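Local coordinates for glycoside hydrolase, GH17 family (Formosa sp. Hel1_33_131, PDB 6FCG), which probably hydrolyses internal beta-1,3-glucosidic bonds of the algal polysaccharide laminarin, as an endo-acting GH17 laminarinase built on a TIM barrel, at residues A[352-357]-A[372-377]; A[328-333]-A[379-384]; A[306-311]-A[321-326]; A[75-80]-A[393-398]. All blocks are in the same frame, centred on the assembly; numbering follows the deposited sequence.

Contact 1 of 4, residues A[352-357]-A[372-377]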
loop_
_atom_site.group_PDB
_atom_site.type_symbol
_atom_site.label_atom_id
_atom_site.label_comp_id
_atom_site.label_asym_id
_atom_site.label_seq_id
_atom_site.Cartn_x
_atom_site.Cartn_y
_atom_site.Cartn_z
ATOM N N ALA A 352 35.829 -2.000 11.577
ATOM C CA ALA A 352 36.673 -0.813 11.733
ATOM C C ALA A 352 36.250 0.333 10.821
ATOM O O ALA A 352 35.919 1.423 11.310
ATOM C CB ALA A 352 38.134 -1.143 11.512
ATOM N N PHE A 353 36.233 0.068 9.520
ATOM C CA PHE A 353 35.925 1.077 8.483
ATOM C C PHE A 353 34.764 0.633 7.590
ATOM O O PHE A 353 34.644 -0.513 7.230
ATOM C CB PHE A 353 37.152 1.325 7.588
ATOM C CG PHE A 353 38.372 1.833 8.324
ATOM C CD1 PHE A 353 38.584 3.190 8.488
ATOM C CD2 PHE A 353 39.292 0.950 8.870
ATOM C CE1 PHE A 353 39.671 3.660 9.179
ATOM C CE2 PHE A 353 40.403 1.422 9.569
ATOM C CZ PHE A 353 40.590 2.771 9.726
ATOM N N ASP A 354 33.914 1.571 7.208
ATOM C CA ASP A 354 32.911 1.335 6.166
ATOM C C ASP A 354 33.606 0.759 4.942
ATOM O O ASP A 354 34.677 1.213 4.538
ATOM C CB ASP A 354 32.208 2.638 5.735
ATOM C CG ASP A 354 31.238 3.157 6.761
ATOM O OD1 ASP A 354 30.903 2.440 7.714
ATOM O OD2 ASP A 354 30.828 4.326 6.626
ATOM N N GLU A 355 32.964 -0.240 4.364
ATOM C CA GLU A 355 33.471 -0.933 3.199
ATOM C C GLU A 355 32.392 -0.910 2.124
ATOM O O GLU A 355 31.462 -1.708 2.155
ATOM C CB GLU A 355 33.853 -2.359 3.584
ATOM C CG GLU A 355 35.134 -2.424 4.435
ATOM C CD GLU A 355 35.841 -3.762 4.342
ATOM O OE1 GLU A 355 35.543 -4.695 5.150
ATOM O OE2 GLU A 355 36.647 -3.926 3.419
ATOM N N PRO A 356 32.524 0.019 1.168
ATOM C CA PRO A 356 31.463 0.197 0.180
ATOM C C PRO A 356 31.361 -0.841 -0.957
ATOM O O PRO A 356 30.490 -0.709 -1.803
ATOM C CB PRO A 356 31.732 1.589 -0.375
ATOM C CG PRO A 356 33.182 1.802 -0.203
ATOM C CD PRO A 356 33.719 0.816 0.816
ATOM N N TRP A 357 32.208 -1.869 -0.972
ATOM C CA TRP A 357 32.061 -2.983 -1.945
ATOM C C TRP A 357 30.977 -4.031 -1.550
ATOM O O TRP A 357 30.660 -4.886 -2.361
ATOM C CB TRP A 357 33.407 -3.710 -2.156
ATOM C CG TRP A 357 33.970 -4.263 -0.886
ATOM C CD1 TRP A 357 34.825 -3.647 -0.048
ATOM C CD2 TRP A 357 33.703 -5.548 -0.313
ATOM N NE1 TRP A 357 35.116 -4.457 1.020
ATOM C CE2 TRP A 357 34.427 -5.626 0.889
ATOM C CE3 TRP A 357 32.931 -6.640 -0.701
ATOM C CZ2 TRP A 357 34.383 -6.735 1.723
ATOM C CZ3 TRP A 357 32.889 -7.748 0.127
ATOM C CH2 TRP A 357 33.613 -7.785 1.335
ATOM N N LEU A 372 33.211 2.010 12.337
ATOM C CA LEU A 372 33.341 3.062 13.345
ATOM C C LEU A 372 33.810 4.340 12.659
ATOM O O LEU A 372 33.576 5.452 13.151
ATOM C CB LEU A 372 34.308 2.651 14.429
ATOM C CG LEU A 372 34.032 1.333 15.119
ATOM C CD1 LEU A 372 35.183 1.006 16.048
ATOM C CD2 LEU A 372 32.725 1.345 15.885
ATOM N N PHE A 373 34.491 4.185 11.530
ATOM C CA PHE A 373 34.910 5.310 10.684
ATOM C C PHE A 373 34.217 5.207 9.338
ATOM O O PHE A 373 33.854 4.090 8.897
ATOM C CB PHE A 373 36.432 5.269 10.391
ATOM C CG PHE A 373 37.311 5.331 11.602
ATOM C CD1 PHE A 373 37.692 4.192 12.271
ATOM C CD2 PHE A 373 37.794 6.560 12.057
ATOM C CE1 PHE A 373 38.497 4.269 13.383
ATOM C CE2 PHE A 373 38.602 6.634 13.180
ATOM C CZ PHE A 373 38.964 5.485 13.833
ATOM N N THR A 374 34.153 6.351 8.644
ATOM C CA THR A 374 33.615 6.423 7.276
ATOM C C THR A 374 34.721 5.968 6.346
ATOM O O THR A 374 35.860 5.831 6.767
ATOM C CB THR A 374 33.078 7.813 6.842
ATOM O OG1 THR A 374 34.142 8.737 6.543
ATOM C CG2 THR A 374 32.119 8.414 7.847
ATOM N N VAL A 375 34.404 5.743 5.081
ATOM C CA VAL A 375 35.448 5.333 4.123
ATOM C C VAL A 375 36.565 6.423 4.043
ATOM O O VAL A 375 37.731 6.104 3.943
ATOM C CB VAL A 375 34.889 4.875 2.746
ATOM C CG1 VAL A 375 34.291 6.035 1.988
ATOM C CG2 VAL A 375 35.975 4.233 1.905
ATOM N N ASP A 376 36.182 7.702 4.122
ATOM C CA ASP A 376 37.111 8.848 4.056
ATOM C C ASP A 376 37.880 9.121 5.355
ATOM O O ASP A 376 38.688 10.038 5.408
ATOM C CB ASP A 376 36.358 10.136 3.651
ATOM C CG ASP A 376 35.642 10.019 2.284
ATOM O OD1 ASP A 376 36.267 9.604 1.276
ATOM O OD2 ASP A 376 34.439 10.336 2.228
ATOM N N GLY A 377 37.636 8.339 6.400
ATOM C CA GLY A 377 38.386 8.444 7.632
ATOM C C GLY A 377 37.769 9.379 8.642
ATOM O O GLY A 377 38.428 9.726 9.612
#
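Phe353 and Phe373 lie side by side and point the same way, and each carries its CG anti to the carbonyl carbon (chi1 -60° in both). Their planes are only 23° from parallel, yet the rings are slid so far apart that they barely overlap, with centroids 5.0 Å apart. Phe373 CD1 sits over one face of the Phe353 ring, while Phe353 CD1 reaches back to Phe373 CB at 3.5 Å. Alongside the ring pair, the backbones of the two loops, both between helix 326-342 and helix 384-388 of the GH17 barrel, join through a single beta bridge. Asp354 N gives a nearly straight hydrogen bond (167°) to Phe373 O, 3.0 Å away, in the carbonyl plane. Ala352 O takes two N-H groups: Phe373 N in its plane at 3.1 Å, and Leu372 N from above that plane. Further along, Pro356 CD rests on Val375 CG2 at 4.2 Å, where the chain turns (type I, Thr374 to Gly377); glycine suits the last position, whose positive phi would drive a side chain against the preceding carbonyl. Phe353 also meets Arg397 in a cation-pi contact, so an alanine in place of Phe353 would probably lose both the slipped, near-parallel ring contact with Phe373 and the aromatic surface facing that guanidinium. Asp354 is buried, with OD2 lying 3.5 Å from Thr374 CA, but its OD1 takes a salt bridge from Lys380 and the N-H of Gly371. This pairing would probably keep the carboxylate ionised, and the salt bridge ties 352-357 to the neighbouring segment 379-384, beside the apolar and backbone links to 372-377.

Contact 2 of 4, residues A[328-333]-A[379-384]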
loop_
_atom_site.group_PDB
_atom_site.type_symbol
_atom_site.label_atom_id
_atom_site.label_comp_id
_atom_site.label_asym_id
_atom_site.label_seq_id
_atom_site.Cartn_x
_atom_site.Cartn_y
_atom_site.Cartn_z
ATOM N N LYS A 328 22.749 5.236 17.841
ATOM C CA LYS A 328 22.417 3.895 18.284
ATOM C C LYS A 328 23.594 2.955 18.092
ATOM O O LYS A 328 23.745 2.037 18.880
ATOM C CB LYS A 328 21.171 3.351 17.588
ATOM C CG LYS A 328 19.921 4.087 17.988
ATOM C CD LYS A 328 18.700 3.290 17.612
ATOM C CE LYS A 328 17.783 4.002 16.632
ATOM N NZ LYS A 328 16.909 5.066 17.028
ATOM N N GLU A 329 24.397 3.176 17.048
ATOM C CA GLU A 329 25.622 2.398 16.845
ATOM C C GLU A 329 26.573 2.556 18.026
ATOM O O GLU A 329 27.129 1.564 18.525
ATOM C CB GLU A 329 26.353 2.806 15.559
ATOM C CG GLU A 329 27.658 2.054 15.359
ATOM C CD GLU A 329 28.481 2.588 14.225
ATOM O OE1 GLU A 329 28.931 1.710 13.502
ATOM O OE2 GLU A 329 28.707 3.835 14.058
ATOM N N ALA A 330 26.774 3.792 18.446
ATOM C CA ALA A 330 27.623 4.066 19.596
ATOM C C ALA A 330 27.105 3.393 20.871
ATOM O O ALA A 330 27.876 2.782 21.617
ATOM C CB ALA A 330 27.760 5.563 19.808
ATOM N N ILE A 331 25.807 3.497 21.118
ATOM C CA ILE A 331 25.224 2.836 22.277
ATOM C C ILE A 331 25.462 1.315 22.230
ATOM O O ILE A 331 25.871 0.709 23.223
ATOM C CB ILE A 331 23.728 3.146 22.415
ATOM C CG1 ILE A 331 23.543 4.615 22.786
ATOM C CG2 ILE A 331 23.092 2.257 23.492
ATOM C CD1 ILE A 331 22.128 5.118 22.593
ATOM N N PHE A 332 25.247 0.713 21.070
ATOM C CA PHE A 332 25.442 -0.720 20.923
ATOM C C PHE A 332 26.906 -1.107 21.127
ATOM O O PHE A 332 27.188 -2.033 21.889
ATOM C CB PHE A 332 24.930 -1.210 19.562
ATOM C CG PHE A 332 24.940 -2.707 19.416
ATOM C CD1 PHE A 332 24.018 -3.480 20.103
ATOM C CD2 PHE A 332 25.869 -3.339 18.601
ATOM C CE1 PHE A 332 24.016 -4.860 19.980
ATOM C CE2 PHE A 332 25.864 -4.715 18.461
ATOM C CZ PHE A 332 24.939 -5.478 19.155
ATOM N N TYR A 333 27.810 -0.391 20.455
ATOM C CA TYR A 333 29.243 -0.642 20.556
ATOM C C TYR A 333 29.712 -0.648 22.020
ATOM O O TYR A 333 30.399 -1.578 22.447
ATOM C CB TYR A 333 30.046 0.414 19.782
ATOM C CG TYR A 333 31.534 0.223 19.867
ATOM C CD1 TYR A 333 32.169 -0.775 19.142
ATOM C CD2 TYR A 333 32.311 1.063 20.656
ATOM C CE1 TYR A 333 33.546 -0.941 19.202
ATOM C CE2 TYR A 333 33.690 0.914 20.729
ATOM C CZ TYR A 333 34.308 -0.089 20.008
ATOM O OH TYR A 333 35.673 -0.196 20.133
ATOM N N ALA A 379 35.517 10.064 11.841
ATOM C CA ALA A 379 35.106 9.310 13.012
ATOM C C ALA A 379 33.627 9.557 13.264
ATOM O O ALA A 379 33.212 10.689 13.463
ATOM C CB ALA A 379 35.931 9.725 14.229
ATOM N N LYS A 380 32.853 8.477 13.292
ATOM C CA LYS A 380 31.434 8.541 13.625
ATOM C C LYS A 380 31.251 8.808 15.109
ATOM O O LYS A 380 32.189 8.643 15.901
ATOM C CB LYS A 380 30.734 7.233 13.264
ATOM C CG LYS A 380 30.689 6.941 11.772
ATOM C CD LYS A 380 30.235 5.519 11.519
ATOM C CE LYS A 380 30.215 5.190 10.029
ATOM N NZ LYS A 380 29.709 3.806 9.752
ATOM N N TYR A 381 30.038 9.189 15.477
ATOM C CA TYR A 381 29.698 9.583 16.842
ATOM C C TYR A 381 30.373 8.768 17.936
ATOM O O TYR A 381 30.908 9.327 18.909
ATOM C CB TYR A 381 28.179 9.566 17.063
ATOM C CG TYR A 381 27.811 9.998 18.465
ATOM C CD1 TYR A 381 27.958 11.331 18.863
ATOM C CD2 TYR A 381 27.373 9.068 19.414
ATOM C CE1 TYR A 381 27.653 11.728 20.155
ATOM C CE2 TYR A 381 27.066 9.447 20.708
ATOM C CZ TYR A 381 27.205 10.778 21.075
ATOM O OH TYR A 381 26.867 11.167 22.351
ATOM N N VAL A 382 30.341 7.447 17.768
ATOM C CA VAL A 382 30.978 6.514 18.701
ATOM C C VAL A 382 32.408 6.887 19.122
ATOM O O VAL A 382 32.772 6.634 20.273
ATOM C CB VAL A 382 30.913 5.064 18.153
ATOM C CG1 VAL A 382 31.700 4.895 16.861
ATOM C CG2 VAL A 382 31.349 4.043 19.191
ATOM N N LEU A 383 33.197 7.466 18.205
ATOM C CA LEU A 383 34.605 7.845 18.465
ATOM C C LEU A 383 34.907 9.346 18.582
ATOM O O LEU A 383 36.074 9.724 18.653
ATOM C CB LEU A 383 35.522 7.279 17.358
ATOM C CG LEU A 383 35.566 5.771 17.131
ATOM C CD1 LEU A 383 36.633 5.417 16.107
ATOM C CD2 LEU A 383 35.806 5.034 18.440
ATOM N N TRP A 384 33.893 10.207 18.556
ATOM C CA TRP A 384 34.117 11.671 18.667
ATOM C C TRP A 384 34.931 12.018 19.884
ATOM O O TRP A 384 35.791 12.869 19.830
ATOM C CB TRP A 384 32.793 12.415 18.801
ATOM C CG TRP A 384 31.967 12.539 17.562
ATOM C CD1 TRP A 384 32.196 11.962 16.336
ATOM C CD2 TRP A 384 30.770 13.276 17.446
ATOM N NE1 TRP A 384 31.201 12.313 15.474
ATOM C CE2 TRP A 384 30.309 13.116 16.138
ATOM C CE3 TRP A 384 30.028 14.060 18.336
ATOM C CZ2 TRP A 384 29.124 13.709 15.691
ATOM C CZ3 TRP A 384 28.876 14.661 17.893
ATOM C CH2 TRP A 384 28.427 14.480 16.578
#
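In the GH17 TIM barrel, helix 326-342 follows strand 301-305 on the outside of the parallel sheet, and its first turns are covered here by the segment 379-384 leading into helix 384-388. The backbones come close, with CA of Ala330 and CA of Val382 4.2 Å apart. Alanine suits this place because a methyl is short enough to let the two backbones approach this closely: Ala330 CB lies 3.6 Å from Val382 CB. The same methyl meets the Tyr381 ring at its edge, near the ring plane, through CD2 at 3.5 Å. One helical turn on, Tyr333 holds its CG anti to the backbone N (chi1 179°) and crosses Val382 at about a right angle. Val382 has CG2 anti to its own backbone N, and that branch reaches Tyr333 CD2 at 3.5 Å, approaching the ring obliquely. A beta-branched residue thus bridges Ala330 and Tyr333, while the phenol OH of Tyr333 turns to Arg337. On the other flank, the extended chains of Glu329 and Lys380 also cross at about a right angle, and Glu329 OE2 lies against the aliphatic Lys380 CD at 3.4 Å. Their charged ends stay beyond salt-bridge range, and Lys380 NZ is instead engaged by Asp354, Gly371 O and Ser310 OG; the nearby carboxylate would still be expected to steady the ammonium electrostatically. Within 379-384 Tyr381 has a second neighbour, the Trp384 indole, where Tyr381 CD1 stands 3.4 Å above the ring plane, offset toward the rim.

Contact 3 of 4, residues A[306-311]-A[321-326]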
loop_
_atom_site.group_PDB
_atom_site.type_symbol
_atom_site.label_atom_id
_atom_site.label_comp_id
_atom_site.label_asym_id
_atom_site.label_seq_id
_atom_site.Cartn_x
_atom_site.Cartn_y
_atom_site.Cartn_z
ATOM N N THR A 306 29.743 -9.069 15.705
ATOM C CA THR A 306 28.476 -8.376 15.913
ATOM C C THR A 306 28.678 -6.907 15.538
ATOM O O THR A 306 29.800 -6.415 15.565
ATOM C CB THR A 306 27.953 -8.507 17.349
ATOM O OG1 THR A 306 26.614 -8.005 17.407
ATOM C CG2 THR A 306 28.822 -7.722 18.339
ATOM N N GLY A 307 27.600 -6.220 15.206
ATOM C CA GLY A 307 27.683 -4.848 14.745
ATOM C C GLY A 307 26.330 -4.200 14.527
ATOM O O GLY A 307 25.311 -4.864 14.502
ATOM N N TRP A 308 26.337 -2.882 14.381
ATOM C CA TRP A 308 25.120 -2.092 14.233
ATOM C C TRP A 308 25.387 -0.922 13.272
ATOM O O TRP A 308 26.099 0.003 13.611
ATOM C CB TRP A 308 24.714 -1.579 15.615
ATOM C CG TRP A 308 23.348 -1.083 15.720
ATOM C CD1 TRP A 308 22.861 0.101 15.220
ATOM C CD2 TRP A 308 22.264 -1.713 16.381
ATOM N NE1 TRP A 308 21.537 0.236 15.532
ATOM C CE2 TRP A 308 21.137 -0.872 16.231
ATOM C CE3 TRP A 308 22.123 -2.907 17.074
ATOM C CZ2 TRP A 308 19.897 -1.183 16.762
ATOM C CZ3 TRP A 308 20.890 -3.227 17.596
ATOM C CH2 TRP A 308 19.789 -2.364 17.441
ATOM N N ALA A 309 24.816 -0.983 12.073
ATOM C CA ALA A 309 25.136 -0.028 11.034
ATOM C C ALA A 309 24.604 1.361 11.310
ATOM O O ALA A 309 23.581 1.533 12.000
ATOM C CB ALA A 309 24.639 -0.540 9.710
ATOM N N SER A 310 25.301 2.363 10.796
ATOM C CA SER A 310 24.941 3.764 11.002
ATOM C C SER A 310 23.979 4.296 9.947
ATOM O O SER A 310 23.502 5.426 10.077
ATOM C CB SER A 310 26.183 4.643 11.015
ATOM O OG SER A 310 26.842 4.641 9.759
ATOM N N PHE A 311 23.682 3.509 8.917
ATOM C CA PHE A 311 22.736 3.937 7.904
ATOM C C PHE A 311 22.113 2.749 7.187
ATOM O O PHE A 311 22.779 1.750 6.987
ATOM C CB PHE A 311 23.427 4.865 6.883
ATOM C CG PHE A 311 22.487 5.499 5.925
ATOM C CD1 PHE A 311 21.832 6.671 6.256
ATOM C CD2 PHE A 311 22.203 4.903 4.710
ATOM C CE1 PHE A 311 20.916 7.257 5.380
ATOM C CE2 PHE A 311 21.289 5.485 3.819
ATOM C CZ PHE A 311 20.647 6.667 4.160
ATOM N N SER A 321 12.841 -0.507 10.384
ATOM C CA SER A 321 12.869 -0.664 11.854
ATOM C C SER A 321 13.438 0.497 12.654
ATOM O O SER A 321 13.407 0.445 13.867
ATOM C CB SER A 321 13.642 -1.917 12.212
ATOM O OG SER A 321 15.044 -1.720 12.084
ATOM N N LYS A 322 13.937 1.543 11.993
ATOM C CA LYS A 322 14.496 2.736 12.688
ATOM C C LYS A 322 15.718 2.414 13.568
ATOM O O LYS A 322 15.952 3.075 14.579
ATOM C CB LYS A 322 13.436 3.460 13.548
ATOM C CG LYS A 322 12.049 3.593 12.958
ATOM C CD LYS A 322 11.957 4.675 11.923
ATOM C CE LYS A 322 10.477 4.926 11.700
ATOM N NZ LYS A 322 10.172 5.460 10.362
ATOM N N ALA A 323 16.484 1.410 13.185
ATOM C CA ALA A 323 17.633 0.979 13.968
ATOM C C ALA A 323 18.904 1.758 13.648
ATOM O O ALA A 323 19.647 2.129 14.543
ATOM C CB ALA A 323 17.870 -0.499 13.732
ATOM N N THR A 324 19.135 2.033 12.377
ATOM C CA THR A 324 20.413 2.520 11.927
ATOM C C THR A 324 20.615 4.042 12.014
ATOM O O THR A 324 19.893 4.793 11.392
ATOM C CB THR A 324 20.649 2.117 10.476
ATOM O OG1 THR A 324 19.570 2.583 9.662
ATOM C CG2 THR A 324 20.753 0.619 10.373
ATOM N N ASP A 325 21.624 4.440 12.791
ATOM C CA ASP A 325 22.179 5.802 12.848
ATOM C C ASP A 325 23.416 5.755 13.753
ATOM O O ASP A 325 23.605 4.773 14.481
ATOM C CB ASP A 325 21.146 6.836 13.354
ATOM C CG ASP A 325 20.621 6.506 14.742
ATOM O OD1 ASP A 325 21.425 6.584 15.701
ATOM O OD2 ASP A 325 19.404 6.187 14.868
ATOM N N GLU A 326 24.221 6.813 13.760
ATOM C CA GLU A 326 25.484 6.790 14.492
ATOM C C GLU A 326 25.346 6.769 16.008
ATOM O O GLU A 326 26.262 6.294 16.719
ATOM C CB GLU A 326 26.358 7.957 14.096
ATOM C CG GLU A 326 26.842 7.863 12.656
ATOM C CD GLU A 326 27.794 8.978 12.242
ATOM O OE1 GLU A 326 28.385 9.648 13.123
ATOM O OE2 GLU A 326 27.961 9.176 11.024
#
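Between strand 301-305 and helix 326-342 of the GH17 TIM barrel the chain makes a long excursion, and this contact ties its departure to its return at the helix N-cap. The one conventional hydrogen bond across it joins Trp308 NE1 to Ala323 O, 2.9 Å apart and nearly straight at 165°. The acceptor lies in the indole plane, whereas the N-H arrives from above the carbonyl plane. Trp308 reaches so far with its CG anti to the backbone N (chi1 -164°). Apolar touching accompanies that bond: Trp308 CZ2 lies 3.7 Å from Ala323 CB, a methyl small enough to sit beside the six-membered ring. Tryptophan suits the place because it joins a long reach to an in-plane N-H, so one side chain can both bond to the far carbonyl and pack on Ala323. Met245 and Thr248 of helix 244-250 and Met274 of helix 266-294 also pack on the indole. A phenylalanine in place of Trp308 would probably forfeit the only hydrogen bond across the contact and part of the ring surface against Ala323. The backbones themselves pass within CA-H...O range, Thr324 CA lying 3.3 Å from Ala309 O and Asp325 CA 3.1 Å from Ser310 O. Thr324 also sets its CG2 against Ala309 O at 3.4 Å. Polar ends are used outside the two segments: Asp325, the N-cap, turns OD1 to Lys328 N, Ser310 OG meets Lys380 NZ, and Glu326 OE1 serves Thr405 OG1 and Tyr381 N. The aliphatic parts of Ser310 and Glu326 also touch, Ser310 CB lying 3.7 Å from Glu326 CG.

Contact 4 of 4, residues A[75-80]-A[393-398]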
loop_
_atom_site.group_PDB
_atom_site.type_symbol
_atom_site.label_atom_id
_atom_site.label_comp_id
_atom_site.label_asym_id
_atom_site.label_seq_id
_atom_site.Cartn_x
_atom_site.Cartn_y
_atom_site.Cartn_z
ATOM N N MET A 75 46.276 0.495 10.170
ATOM C CA MET A 75 46.880 -0.121 11.330
ATOM C C MET A 75 47.264 0.923 12.360
ATOM O O MET A 75 47.047 0.701 13.557
ATOM C CB MET A 75 48.110 -0.944 10.943
ATOM C CG MET A 75 47.879 -2.181 10.087
ATOM S SD MET A 75 46.680 -3.372 10.678
ATOM C CE MET A 75 45.192 -2.837 9.791
ATOM N N LYS A 76 47.833 2.046 11.911
ATOM C CA LYS A 76 48.232 3.101 12.842
ATOM C C LYS A 76 47.010 3.661 13.568
ATOM O O LYS A 76 47.048 3.811 14.793
ATOM C CB LYS A 76 49.021 4.221 12.164
ATOM C CG LYS A 76 50.384 3.805 11.605
ATOM C CD LYS A 76 51.346 4.980 11.429
ATOM C CE LYS A 76 52.411 4.755 10.361
ATOM N NZ LYS A 76 52.342 5.677 9.207
ATOM N N ILE A 77 45.932 3.922 12.817
ATOM C CA ILE A 77 44.660 4.378 13.376
ATOM C C ILE A 77 44.082 3.402 14.415
ATOM O O ILE A 77 43.641 3.814 15.509
ATOM C CB ILE A 77 43.617 4.625 12.263
ATOM C CG1 ILE A 77 44.009 5.818 11.419
ATOM C CG2 ILE A 77 42.213 4.854 12.843
ATOM C CD1 ILE A 77 43.405 5.816 10.042
ATOM N N LEU A 78 44.050 2.122 14.085
ATOM C CA LEU A 78 43.488 1.146 15.002
ATOM C C LEU A 78 44.334 1.023 16.237
ATOM O O LEU A 78 43.812 0.846 17.347
ATOM C CB LEU A 78 43.341 -0.223 14.316
ATOM C CG LEU A 78 42.362 -0.293 13.145
ATOM C CD1 LEU A 78 42.289 -1.717 12.633
ATOM C CD2 LEU A 78 40.983 0.196 13.545
ATOM N N HIS A 79 45.648 1.022 16.046
ATOM C CA HIS A 79 46.583 0.875 17.159
ATOM C C HIS A 79 46.464 2.039 18.134
ATOM O O HIS A 79 46.498 1.835 19.356
ATOM C CB HIS A 79 48.019 0.762 16.640
ATOM C CG HIS A 79 49.026 0.595 17.724
ATOM N ND1 HIS A 79 49.388 -0.645 18.210
ATOM C CD2 HIS A 79 49.690 1.508 18.468
ATOM C CE1 HIS A 79 50.259 -0.486 19.190
ATOM N NE2 HIS A 79 50.447 0.810 19.370
ATOM N N ALA A 80 46.282 3.239 17.600
ATOM C CA ALA A 80 46.072 4.440 18.408
ATOM C C ALA A 80 44.847 4.329 19.310
ATOM O O ALA A 80 44.857 4.838 20.418
ATOM C CB ALA A 80 45.952 5.661 17.507
ATOM N N GLU A 393 45.704 12.364 16.349
ATOM C CA GLU A 393 46.418 13.526 15.841
ATOM C C GLU A 393 47.712 13.142 15.052
ATOM O O GLU A 393 48.482 12.258 15.452
ATOM C CB GLU A 393 46.577 14.475 17.007
ATOM C CG GLU A 393 47.251 15.785 16.645
ATOM C CD GLU A 393 46.412 17.003 16.915
ATOM O OE1 GLU A 393 45.861 17.150 18.022
ATOM O OE2 GLU A 393 46.348 17.839 16.003
ATOM N N GLY A 394 47.875 13.741 13.872
ATOM C CA GLY A 394 48.986 13.421 12.976
ATOM C C GLY A 394 48.733 12.246 12.040
ATOM O O GLY A 394 49.557 11.984 11.146
ATOM N N LEU A 395 47.619 11.531 12.243
ATOM C CA LEU A 395 47.274 10.361 11.443
ATOM C C LEU A 395 46.347 10.750 10.338
ATOM O O LEU A 395 45.568 11.690 10.449
ATOM C CB LEU A 395 46.634 9.295 12.330
ATOM C CG LEU A 395 47.586 8.605 13.346
ATOM C CD1 LEU A 395 46.754 7.542 14.062
ATOM C CD2 LEU A 395 48.896 8.029 12.809
ATOM N N THR A 396 46.389 9.955 9.295
ATOM C CA THR A 396 45.784 10.275 8.022
ATOM C C THR A 396 45.155 8.997 7.435
ATOM O O THR A 396 45.672 7.913 7.661
ATOM C CB THR A 396 46.917 10.887 7.140
ATOM O OG1 THR A 396 46.634 12.246 6.879
ATOM C CG2 THR A 396 47.214 10.138 5.786
ATOM N N ARG A 397 44.044 9.126 6.713
ATOM C CA ARG A 397 43.588 8.074 5.786
ATOM C C ARG A 397 43.370 8.668 4.399
ATOM O O ARG A 397 42.538 9.541 4.228
ATOM C CB ARG A 397 42.311 7.356 6.293
ATOM C CG ARG A 397 42.054 5.984 5.663
ATOM C CD ARG A 397 40.834 5.333 6.262
ATOM N NE ARG A 397 39.931 4.506 5.450
ATOM C CZ ARG A 397 39.977 3.205 5.220
ATOM N NH1 ARG A 397 40.978 2.467 5.608
ATOM N NH2 ARG A 397 39.008 2.631 4.542
ATOM N N GLY A 398 44.161 8.212 3.428
ATOM C CA GLY A 398 44.069 8.651 2.018
ATOM C C GLY A 398 44.315 10.137 1.818
ATOM O O GLY A 398 43.682 10.749 0.983
#
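Helix 68-80, the connection of the beta-alpha-beta crossover from strand 50-53 to strand 83-87 in the GH17 barrel, receives the chain leading into the short, weakly bonded antiparallel pair 396-397 and 400-401. Leu395 buries the most surface. Its CG is anti to the carbonyl carbon (chi1 -70°), which sends its forked end onto the helix. The CD1 branch lies among Lys76 O, the CA of Ile77 and the methyl of Ala80, 4.0 Å from Ala80 CB. Its other branch, CD2, meets the aliphatic part of Lys76 at CB, 3.9 Å away. Leucine suits the place because its two methyls spread over the helix, CD1 toward Ile77 and Ala80, CD2 onto the Lys76 chain, and Ala80 is short enough to let CD1 approach. The Lys76 side chain lends only its carbons here; it crosses Leu395 obliquely and its end leads away. Ile77, second in buried surface, slides past Leu395 in the opposite direction, CG1 lying 4.2 Å from Leu395 CD1. Arg397 forms a salt bridge through NH1 with Asp74 of the same helix. Ile77 stretches farther along the segment, its CD1 lying 3.9 Å from Thr396 O and 4.2 Å from Arg397 CB.

How the contacts relate
From the N terminus, contact 4 opens first, on helix 68-80, and closes last, at 393-398, so its loop encloses the other three. Within it, contact 3 closes the excursion between strand 301-305 and helix 326-342. Contact 2 then begins on that helix and closes at 379-384, enclosing contact 1, whose two segments lie in the loops between. No loops cross. Lys380 joins contacts 1, 2 and 3 through its amino group. Phe373 of contact 1 packs both on Leu383 of contact 2 and on Ile77 of contact 4, so the inner contact touches the two that enclose it. The chain after helix 326-342 is thereby tied back to that helix and to helix 68-80.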